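Local coordinates for protein 4-alpha-glucanotransferase (Streptococcus agalactiae, PDB 6M6T) that is an amylomaltase of the 4-alpha-glucanotransferase family, an enzyme built around a TIM barrel and modelled here with glycan in its pocket, at residues W44-L49 with K288-L293; K108-L113 with K186-T191; A116-L121 with L181-K186. All coordinates share one frame; numbering follows the deposited sequence.

Interaction 1 (W44-L49 with K288-L293); sequences WQILPL and KMYDYL
The ring of Tyr290 meets Leu49 at its edge, close to the ring plane, with Leu49 CD1 4.1 Å from Tyr290 CE1. CB of its own neighbour Met289 lies over the centre of one face, 3.6 Å above the plane. Ile46 approaches the same ring obliquely, placing CD1 4.1 Å from Tyr290 CE1, so two aliphatic ends converge on a single ring carbon. A second flat group, the indole of Trp44, has Ile46 CG2 over one face, offset toward the rim. Ile46 thus divides its branches between two rings: with chi1 at 54°, CG1 sits between the backbone N and the carbonyl carbon and leads CD1 to the tyrosine, leaving CG2 for the indole. No hydrogen bond crosses between the segments. The setting is the TIM barrel. Strand 43-45 and strand 292-295 flank strand 212-217, and the contact spans that intervening strand by joining the chain just beyond the first to the turn between helix 277-289 and the second. Helix 182-208 packs alongside, laying Phe195 and Trp199 against Leu49, and Tyr196 and Phe200 against Met289. Leu49 and Tyr290 run past each other in opposite directions, which brings the phenol oxygen alongside the leucine branch point, Tyr290 OH lying 3.8 Å from Leu49 CG. Met289, the last helical residue, folds back through chi2 of -68° and chi3 of -54°, and its methyl CE comes within 3.8 Å of Leu49 CD1.

Interaction 2 (K108-L113 with K186-T191); sequences KRRPVL and KYHEVT
Arg110 NE forms a salt bridge with Glu114 OE2, one turn further along the same helix, while lying over a face of Tyr187, 3.3 Å from its CZ. The guanidinium makes a cation-pi contact: Arg110 CZ stands over the face, 4.2 Å from the centroid of the Tyr187 ring. The two planes are 34° apart. Arg110 extends from its helix with CG anti to the backbone N and bends at chi2, which carries the group across the phenol. Thr191 CG2 covers the opposite face; the backbone C of Leu113 lies at the ring edge, and Leu113 CB is 3.5 Å from Tyr187 OH. The tyrosine therefore bridges helix 105-122 and helix 182-208, which cross almost at right angles (91°) in the helix-rich stretch of chain between strands 43-45 and 212-217. Its CD1 also rests over the centre of the His188 ring. Glu151, from helix 140-152, accepts a hydrogen bond from His188 NE2 and forms a long, weak ion pair with Arg110 NH1, so its carboxylate probably eases the closeness of the two basic side chains. Thr191 OG1 donates to His188 O at 2.9 Å, and Lys186 NZ pairs with Glu189 OE1 at 3.0 Å within the same helix.

Interaction 3 (A116-L121 with L181-K186); sequences AVKNFL and LSEVIK
The helical segments 116-121 and 182-186 meet nearly at right angles, at 96° with their axes 11.4 Å apart, and Val117 and Lys186 form the closest pair of CA atoms. At that axial distance the contact is made by side chains, not by close backbone approach. Leu121 does most of this from its side: its fork comes up to the aliphatic stem of Lys186, with Leu121 CD1 4.0 Å and Leu121 CD2 4.1 Å from Lys186 CG. Both methyls thus lie against the same methylene. The lysine starts with CG anti to its backbone N (chi1 -164°), then bends at each of its later torsions, so that the stem meets the leucine while the ammonium is held by Glu189. The example illustrates how a lysine can act as an apolar packing element along its length and as an ion at its end. Segment 116-121 belongs to helix 105-122, and Leu181 is the N-cap residue of helix 182-208, directly after helix 171-180; the contact thus joins two helices of the strand-free, largely helical region between barrel strands 43-45 and 212-217. Helix 126-134 adds Leu130 against Lys186, while Val184 and Ile185 pack on helix 140-152. At the solvent-exposed side, Lys118 bends at chi3 and chi4 and Glu183 at chi2, bringing opposite charges toward each other. Lys118 NZ remains 4.1 Å from Glu183 OE2, beyond a salt bridge, so any attraction is likely to be modest and screened by solvent. Val117 is the buried member: its CG1 lies 4.4 Å from Lys186 O, a loose approach to the helix backbone, and its side chain also packs on Tyr187, Val190 and Phe194 further along helix 182-208.

Interactions 2 and 3 are successive stations on one helix pair: their centres are 8 Å apart, they share Lys186, and they touch where Val190 CG1 packs 3.4 Å from Val117 CG2. Interaction 1 lies nearer the middle of the chain, its centre 24 Å from that of interaction 2 and 28 Å from that of interaction 3, with no direct touch. Helix 182-208 relates all three, carrying one side of interactions 2 and 3 and later packing against interaction 1. Along the sequence they nest, 3 within 2 within 1. Its link to the glycan pocket is indirect for interaction 1: Pro48 touches the pocket residue Tyr59, but the Ile46 side chain is about 13 Å from bound 1,5-anhydro-D-glucitol.

Interaction 1 (W44-L49 with K288-L293)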
loop_
_atom_site.group_PDB
_atom_site.type_symbol
_atom_site.label_atom_id
_atom_site.label_comp_id
_atom_site.label_asym_id
_atom_site.label_seq_id
_atom_site.Cartn_x
_atom_site.Cartn_y
_atom_site.Cartn_z
ATOM N N TRP A 44 -8.781 8.324 -5.814
ATOM C CA TRP A 44 -8.907 7.052 -5.100
ATOM C C TRP A 44 -7.506 6.715 -4.609
ATOM O O TRP A 44 -6.608 6.472 -5.428
ATOM C CB TRP A 44 -9.446 5.940 -6.017
ATOM C CG TRP A 44 -9.766 4.652 -5.319
ATOM C CD1 TRP A 44 -9.572 4.377 -4.005
ATOM C CD2 TRP A 44 -10.374 3.471 -5.889
ATOM N NE1 TRP A 44 -9.993 3.094 -3.718
ATOM C CE2 TRP A 44 -10.503 2.526 -4.853
ATOM C CE3 TRP A 44 -10.828 3.129 -7.167
ATOM C CZ2 TRP A 44 -11.054 1.269 -5.051
ATOM C CZ3 TRP A 44 -11.353 1.866 -7.360
ATOM C CH2 TRP A 44 -11.459 0.952 -6.308
ATOM N N GLN A 45 -7.296 6.740 -3.290
ATOM C CA GLN A 45 -6.041 6.261 -2.721
ATOM C C GLN A 45 -6.212 4.805 -2.299
ATOM O O GLN A 45 -7.113 4.477 -1.514
ATOM C CB GLN A 45 -5.590 7.104 -1.530
ATOM C CG GLN A 45 -4.168 6.762 -1.042
ATOM C CD GLN A 45 -3.545 7.856 -0.175
ATOM O OE1 GLN A 45 -4.134 8.924 0.048
ATOM N NE2 GLN A 45 -2.345 7.596 0.314
ATOM N N ILE A 46 -5.348 3.940 -2.813
ATOM C CA ILE A 46 -5.289 2.552 -2.392
ATOM C C ILE A 46 -4.002 2.329 -1.587
ATOM O O ILE A 46 -3.144 3.215 -1.471
ATOM C CB ILE A 46 -5.379 1.588 -3.600
ATOM C CG1 ILE A 46 -4.301 1.945 -4.629
ATOM C CG2 ILE A 46 -6.766 1.658 -4.249
ATOM C CD1 ILE A 46 -3.823 0.791 -5.463
ATOM N N LEU A 47 -3.886 1.126 -1.009
ATOM C CA LEU A 47 -2.652 0.648 -0.380
ATOM C C LEU A 47 -1.754 0.091 -1.484
ATOM O O LEU A 47 -2.026 0.259 -2.676
ATOM C CB LEU A 47 -3.003 -0.342 0.722
ATOM C CG LEU A 47 -3.858 0.222 1.863
ATOM C CD1 LEU A 47 -3.502 -0.488 3.154
ATOM C CD2 LEU A 47 -3.723 1.723 2.055
ATOM N N PRO A 48 -0.589 -0.475 -1.157
ATOM C CA PRO A 48 0.224 -1.058 -2.229
ATOM C C PRO A 48 -0.429 -2.308 -2.787
ATOM O O PRO A 48 -1.133 -3.046 -2.089
ATOM C CB PRO A 48 1.557 -1.381 -1.544
ATOM C CG PRO A 48 1.583 -0.563 -0.342
ATOM C CD PRO A 48 0.169 -0.477 0.113
ATOM N N LEU A 49 -0.198 -2.538 -4.070
ATOM C CA LEU A 49 -0.714 -3.717 -4.737
ATOM C C LEU A 49 0.279 -4.875 -4.721
ATOM O O LEU A 49 0.158 -5.808 -5.521
ATOM C CB LEU A 49 -1.107 -3.355 -6.164
ATOM C CG LEU A 49 -2.083 -2.181 -6.189
ATOM C CD1 LEU A 49 -2.589 -1.970 -7.602
ATOM C CD2 LEU A 49 -3.230 -2.417 -5.186
ATOM N N LYS A 288 4.107 4.745 -13.698
ATOM C CA LYS A 288 3.245 4.089 -14.677
ATOM C C LYS A 288 2.125 3.289 -14.015
ATOM O O LYS A 288 1.019 3.206 -14.561
ATOM C CB LYS A 288 4.046 3.180 -15.626
ATOM C CG LYS A 288 3.179 2.691 -16.805
ATOM C CD LYS A 288 3.802 1.580 -17.664
ATOM C CE LYS A 288 2.737 0.887 -18.556
ATOM N NZ LYS A 288 3.047 0.931 -20.020
ATOM N N MET A 289 2.376 2.709 -12.840
ATOM C CA MET A 289 1.329 1.942 -12.180
ATOM C C MET A 289 0.194 2.836 -11.716
ATOM O O MET A 289 -0.941 2.375 -11.575
ATOM C CB MET A 289 1.905 1.165 -10.993
ATOM C CG MET A 289 2.354 -0.267 -11.330
ATOM S SD MET A 289 1.028 -1.436 -11.761
ATOM C CE MET A 289 -0.099 -1.300 -10.356
ATOM N N TYR A 290 0.470 4.111 -11.484
ATOM C CA TYR A 290 -0.485 4.982 -10.824
ATOM C C TYR A 290 -0.559 6.311 -11.555
ATOM O O TYR A 290 0.077 6.518 -12.598
ATOM C CB TYR A 290 -0.097 5.167 -9.355
ATOM C CG TYR A 290 0.145 3.839 -8.674
ATOM C CD1 TYR A 290 -0.869 2.881 -8.590
ATOM C CD2 TYR A 290 1.379 3.523 -8.145
ATOM C CE1 TYR A 290 -0.659 1.658 -7.965
ATOM C CE2 TYR A 290 1.599 2.297 -7.523
ATOM C CZ TYR A 290 0.581 1.375 -7.438
ATOM O OH TYR A 290 0.812 0.173 -6.813
ATOM N N ASP A 291 -1.387 7.200 -11.015
ATOM C CA ASP A 291 -1.439 8.590 -11.447
ATOM C C ASP A 291 -0.716 9.513 -10.467
ATOM O O ASP A 291 -0.140 10.533 -10.874
ATOM C CB ASP A 291 -2.898 9.044 -11.603
ATOM C CG ASP A 291 -3.750 8.085 -12.461
ATOM O OD1 ASP A 291 -3.497 7.966 -13.686
ATOM O OD2 ASP A 291 -4.690 7.456 -11.914
ATOM N N TYR A 292 -0.716 9.159 -9.184
ATOM C CA TYR A 292 0.001 9.895 -8.159
ATOM C C TYR A 292 0.646 8.876 -7.238
ATOM O O TYR A 292 -0.051 8.020 -6.693
ATOM C CB TYR A 292 -0.943 10.819 -7.363
ATOM C CG TYR A 292 -1.085 12.198 -7.946
ATOM C CD1 TYR A 292 -1.904 12.432 -9.034
ATOM C CD2 TYR A 292 -0.383 13.269 -7.413
ATOM C CE1 TYR A 292 -2.024 13.686 -9.579
ATOM C CE2 TYR A 292 -0.499 14.545 -7.953
ATOM C CZ TYR A 292 -1.319 14.743 -9.036
ATOM O OH TYR A 292 -1.435 16.005 -9.573
ATOM N N LEU A 293 1.953 8.977 -7.039
ATOM C CA LEU A 293 2.676 8.040 -6.196
ATOM C C LEU A 293 2.930 8.645 -4.824
ATOM O O LEU A 293 3.369 9.790 -4.707
ATOM C CB LEU A 293 4.007 7.642 -6.835
ATOM C CG LEU A 293 4.754 6.474 -6.188
ATOM C CD1 LEU A 293 4.133 5.122 -6.607
ATOM C CD2 LEU A 293 6.244 6.547 -6.518
#

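Interaction 2 (K108-L113 with K186-T191)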
loop_
_atom_site.group_PDB
_atom_site.type_symbol
_atom_site.label_atom_id
_atom_site.label_comp_id
_atom_site.label_asym_id
_atom_site.label_seq_id
_atom_site.Cartn_x
_atom_site.Cartn_y
_atom_site.Cartn_z
ATOM N N LYS A 108 -7.460 -21.464 -0.875
ATOM C CA LYS A 108 -8.651 -21.742 -1.665
ATOM C C LYS A 108 -8.612 -21.156 -3.072
ATOM O O LYS A 108 -9.353 -21.632 -3.940
ATOM C CB LYS A 108 -9.898 -21.240 -0.935
ATOM C CG LYS A 108 -10.215 -22.026 0.334
ATOM C CD LYS A 108 -11.716 -22.115 0.597
ATOM C CE LYS A 108 -11.993 -22.890 1.881
ATOM N NZ LYS A 108 -11.115 -22.426 2.992
ATOM N N ARG A 109 -7.789 -20.144 -3.336
ATOM C CA ARG A 109 -7.792 -19.603 -4.691
ATOM C C ARG A 109 -7.004 -20.458 -5.665
ATOM O O ARG A 109 -7.165 -20.291 -6.880
ATOM C CB ARG A 109 -7.223 -18.186 -4.713
ATOM C CG ARG A 109 -7.933 -17.219 -3.803
ATOM C CD ARG A 109 -7.250 -15.865 -3.836
ATOM N NE ARG A 109 -7.360 -15.203 -5.137
ATOM C CZ ARG A 109 -8.449 -14.566 -5.562
ATOM N NH1 ARG A 109 -9.532 -14.517 -4.796
ATOM N NH2 ARG A 109 -8.457 -13.986 -6.754
ATOM N N ARG A 110 -6.169 -21.377 -5.165
ATOM C CA ARG A 110 -5.104 -21.931 -5.996
ATOM C C ARG A 110 -5.608 -22.904 -7.060
ATOM O O ARG A 110 -5.203 -22.767 -8.227
ATOM C CB ARG A 110 -4.031 -22.558 -5.102
ATOM C CG ARG A 110 -2.781 -22.946 -5.831
ATOM C CD ARG A 110 -2.183 -21.743 -6.500
ATOM N NE ARG A 110 -0.978 -22.052 -7.268
ATOM C CZ ARG A 110 0.227 -22.266 -6.741
ATOM N NH1 ARG A 110 0.408 -22.227 -5.422
ATOM N NH2 ARG A 110 1.249 -22.533 -7.544
ATOM N N PRO A 111 -6.446 -23.909 -6.748
ATOM C CA PRO A 111 -7.086 -24.684 -7.834
ATOM C C PRO A 111 -7.680 -23.822 -8.941
ATOM O O PRO A 111 -7.506 -24.129 -10.130
ATOM C CB PRO A 111 -8.193 -25.462 -7.104
ATOM C CG PRO A 111 -8.292 -24.834 -5.720
ATOM C CD PRO A 111 -6.891 -24.385 -5.429
ATOM N N VAL A 112 -8.360 -22.732 -8.567
ATOM C CA VAL A 112 -9.059 -21.876 -9.526
ATOM C C VAL A 112 -8.072 -21.148 -10.438
ATOM O O VAL A 112 -8.220 -21.137 -11.675
ATOM C CB VAL A 112 -9.946 -20.872 -8.772
ATOM C CG1 VAL A 112 -10.776 -20.066 -9.756
ATOM C CG2 VAL A 112 -10.787 -21.576 -7.702
ATOM N N LEU A 113 -7.082 -20.477 -9.833
ATOM C CA LEU A 113 -6.073 -19.779 -10.622
ATOM C C LEU A 113 -5.305 -20.757 -11.510
ATOM O O LEU A 113 -4.996 -20.448 -12.669
ATOM C CB LEU A 113 -5.120 -19.001 -9.697
ATOM C CG LEU A 113 -5.648 -17.751 -8.961
ATOM C CD1 LEU A 113 -4.804 -17.397 -7.741
ATOM C CD2 LEU A 113 -5.752 -16.555 -9.890
ATOM N N LYS A 186 5.871 -20.878 -14.944
ATOM C CA LYS A 186 4.929 -20.318 -15.909
ATOM C C LYS A 186 3.603 -19.962 -15.245
ATOM O O LYS A 186 2.968 -18.970 -15.623
ATOM C CB LYS A 186 4.709 -21.295 -17.066
ATOM C CG LYS A 186 4.061 -20.680 -18.288
ATOM C CD LYS A 186 4.739 -21.116 -19.589
ATOM C CE LYS A 186 6.015 -20.333 -19.878
ATOM N NZ LYS A 186 5.803 -18.863 -19.816
ATOM N N TYR A 187 3.181 -20.737 -14.239
ATOM C CA TYR A 187 1.984 -20.364 -13.492
ATOM C C TYR A 187 2.081 -18.930 -12.969
ATOM O O TYR A 187 1.160 -18.123 -13.155
ATOM C CB TYR A 187 1.742 -21.342 -12.338
ATOM C CG TYR A 187 0.787 -20.774 -11.329
ATOM C CD1 TYR A 187 1.249 -20.004 -10.253
ATOM C CD2 TYR A 187 -0.586 -20.951 -11.474
ATOM C CE1 TYR A 187 0.377 -19.435 -9.343
ATOM C CE2 TYR A 187 -1.478 -20.383 -10.560
ATOM C CZ TYR A 187 -0.990 -19.629 -9.495
ATOM O OH TYR A 187 -1.852 -19.064 -8.577
ATOM N N HIS A 188 3.193 -18.602 -12.296
ATOM C CA HIS A 188 3.314 -17.306 -11.630
ATOM C C HIS A 188 3.501 -16.180 -12.628
ATOM O O HIS A 188 3.027 -15.058 -12.394
ATOM C CB HIS A 188 4.478 -17.312 -10.654
ATOM C CG HIS A 188 4.221 -18.102 -9.408
ATOM N ND1 HIS A 188 3.438 -17.632 -8.374
ATOM C CD2 HIS A 188 4.666 -19.322 -9.020
ATOM C CE1 HIS A 188 3.408 -18.532 -7.406
ATOM N NE2 HIS A 188 4.145 -19.566 -7.772
ATOM N N GLU A 189 4.180 -16.462 -13.741
ATOM C CA GLU A 189 4.212 -15.502 -14.844
ATOM C C GLU A 189 2.805 -15.153 -15.299
ATOM O O GLU A 189 2.457 -13.974 -15.465
ATOM C CB GLU A 189 5.005 -16.057 -16.022
ATOM C CG GLU A 189 6.402 -15.501 -16.104
ATOM C CD GLU A 189 7.415 -16.494 -16.647
ATOM O OE1 GLU A 189 7.144 -17.167 -17.682
ATOM O OE2 GLU A 189 8.478 -16.608 -16.000
ATOM N N VAL A 190 1.979 -16.177 -15.506
ATOM C CA VAL A 190 0.660 -15.959 -16.075
ATOM C C VAL A 190 -0.237 -15.250 -15.067
ATOM O O VAL A 190 -1.025 -14.367 -15.430
ATOM C CB VAL A 190 0.076 -17.302 -16.568
ATOM C CG1 VAL A 190 -1.401 -17.175 -16.911
ATOM C CG2 VAL A 190 0.849 -17.814 -17.797
ATOM N N THR A 191 -0.120 -15.593 -13.786
ATOM C CA THR A 191 -0.903 -14.850 -12.805
ATOM C C THR A 191 -0.479 -13.384 -12.766
ATOM O O THR A 191 -1.331 -12.502 -12.610
ATOM C CB THR A 191 -0.816 -15.489 -11.416
ATOM O OG1 THR A 191 0.556 -15.640 -11.016
ATOM C CG2 THR A 191 -1.507 -16.843 -11.421
#

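Interaction 3 (A116-L121 with L181-K186)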
loop_
_atom_site.group_PDB
_atom_site.type_symbol
_atom_site.label_atom_id
_atom_site.label_comp_id
_atom_site.label_asym_id
_atom_site.label_seq_id
_atom_site.Cartn_x
_atom_site.Cartn_y
_atom_site.Cartn_z
ATOM N N ALA A 116 -7.374 -21.582 -14.507
ATOM C CA ALA A 116 -7.370 -20.471 -15.459
ATOM C C ALA A 116 -6.046 -20.359 -16.213
ATOM O O ALA A 116 -6.033 -20.045 -17.407
ATOM C CB ALA A 116 -7.682 -19.160 -14.743
ATOM N N VAL A 117 -4.917 -20.593 -15.538
ATOM C CA VAL A 117 -3.620 -20.495 -16.207
ATOM C C VAL A 117 -3.428 -21.645 -17.199
ATOM O O VAL A 117 -2.908 -21.447 -18.311
ATOM C CB VAL A 117 -2.494 -20.434 -15.159
ATOM C CG1 VAL A 117 -1.123 -20.561 -15.819
ATOM C CG2 VAL A 117 -2.592 -19.136 -14.340
ATOM N N LYS A 118 -3.871 -22.856 -16.821
ATOM C CA LYS A 118 -3.873 -24.010 -17.726
ATOM C C LYS A 118 -4.716 -23.746 -18.965
ATOM O O LYS A 118 -4.318 -24.112 -20.078
ATOM C CB LYS A 118 -4.391 -25.255 -16.991
ATOM C CG LYS A 118 -4.645 -26.495 -17.865
ATOM C CD LYS A 118 -5.018 -27.743 -17.013
ATOM C CE LYS A 118 -3.868 -28.780 -16.910
ATOM N NZ LYS A 118 -2.753 -28.408 -15.960
ATOM N N ASN A 119 -5.887 -23.110 -18.792
ATOM C CA ASN A 119 -6.730 -22.810 -19.950
ATOM C C ASN A 119 -6.189 -21.645 -20.765
ATOM O O ASN A 119 -6.355 -21.632 -21.991
ATOM C CB ASN A 119 -8.164 -22.512 -19.523
ATOM C CG ASN A 119 -8.883 -23.740 -19.012
ATOM O OD1 ASN A 119 -8.825 -24.811 -19.628
ATOM N ND2 ASN A 119 -9.557 -23.600 -17.870
ATOM N N PHE A 120 -5.555 -20.657 -20.118
ATOM C CA PHE A 120 -4.955 -19.559 -20.871
ATOM C C PHE A 120 -3.817 -20.049 -21.762
ATOM O O PHE A 120 -3.668 -19.570 -22.893
ATOM C CB PHE A 120 -4.440 -18.460 -19.943
ATOM C CG PHE A 120 -3.487 -17.507 -20.634
ATOM C CD1 PHE A 120 -3.972 -16.472 -21.425
ATOM C CD2 PHE A 120 -2.107 -17.674 -20.537
ATOM C CE1 PHE A 120 -3.107 -15.608 -22.085
ATOM C CE2 PHE A 120 -1.245 -16.819 -21.201
ATOM C CZ PHE A 120 -1.749 -15.779 -21.975
ATOM N N LEU A 121 -2.993 -20.988 -21.274
ATOM C CA LEU A 121 -1.858 -21.414 -22.090
ATOM C C LEU A 121 -2.285 -22.189 -23.341
ATOM O O LEU A 121 -1.589 -22.121 -24.363
ATOM C CB LEU A 121 -0.886 -22.240 -21.256
ATOM C CG LEU A 121 -0.143 -21.465 -20.166
ATOM C CD1 LEU A 121 0.629 -22.447 -19.299
ATOM C CD2 LEU A 121 0.780 -20.377 -20.757
ATOM N N LEU A 181 11.404 -27.023 -12.538
ATOM C CA LEU A 181 10.189 -26.368 -12.056
ATOM C C LEU A 181 9.551 -25.457 -13.103
ATOM O O LEU A 181 8.884 -24.486 -12.748
ATOM C CB LEU A 181 10.479 -25.564 -10.790
ATOM C CG LEU A 181 10.924 -26.275 -9.512
ATOM C CD1 LEU A 181 11.574 -25.261 -8.561
ATOM C CD2 LEU A 181 9.750 -27.001 -8.824
ATOM N N SER A 182 9.762 -25.728 -14.377
ATOM C CA SER A 182 9.286 -24.768 -15.398
ATOM C C SER A 182 7.769 -24.549 -15.449
ATOM O O SER A 182 7.398 -23.487 -15.891
ATOM C CB SER A 182 9.872 -25.078 -16.730
ATOM O OG SER A 182 9.347 -26.276 -17.236
ATOM N N GLU A 183 6.926 -25.480 -15.010
ATOM C CA GLU A 183 5.481 -25.296 -15.129
ATOM C C GLU A 183 4.911 -24.460 -13.986
ATOM O O GLU A 183 4.025 -23.616 -14.201
ATOM C CB GLU A 183 4.800 -26.664 -15.194
ATOM C CG GLU A 183 3.373 -26.640 -15.728
ATOM C CD GLU A 183 2.421 -27.487 -14.890
ATOM O OE1 GLU A 183 2.891 -28.093 -13.896
ATOM O OE2 GLU A 183 1.208 -27.538 -15.226
ATOM N N VAL A 184 5.417 -24.651 -12.766
ATOM C CA VAL A 184 4.987 -23.792 -11.674
ATOM C C VAL A 184 5.536 -22.384 -11.836
ATOM O O VAL A 184 4.968 -21.433 -11.293
ATOM C CB VAL A 184 5.394 -24.402 -10.320
ATOM C CG1 VAL A 184 6.895 -24.583 -10.255
ATOM C CG2 VAL A 184 4.887 -23.539 -9.167
ATOM N N ILE A 185 6.643 -22.219 -12.559
ATOM C CA ILE A 185 7.121 -20.874 -12.857
ATOM C C ILE A 185 6.175 -20.193 -13.835
ATOM O O ILE A 185 5.726 -19.055 -13.611
ATOM C CB ILE A 185 8.558 -20.913 -13.410
ATOM C CG1 ILE A 185 9.558 -21.385 -12.361
ATOM C CG2 ILE A 185 8.988 -19.529 -13.909
ATOM C CD1 ILE A 185 10.931 -21.671 -12.961
ATOM N N LYS A 186 5.871 -20.878 -14.944
ATOM C CA LYS A 186 4.929 -20.318 -15.909
ATOM C C LYS A 186 3.603 -19.962 -15.245
ATOM O O LYS A 186 2.968 -18.970 -15.623
ATOM C CB LYS A 186 4.709 -21.295 -17.066
ATOM C CG LYS A 186 4.061 -20.680 -18.288
ATOM C CD LYS A 186 4.739 -21.116 -19.589
ATOM C CE LYS A 186 6.015 -20.333 -19.878
ATOM N NZ LYS A 186 5.803 -18.863 -19.816
#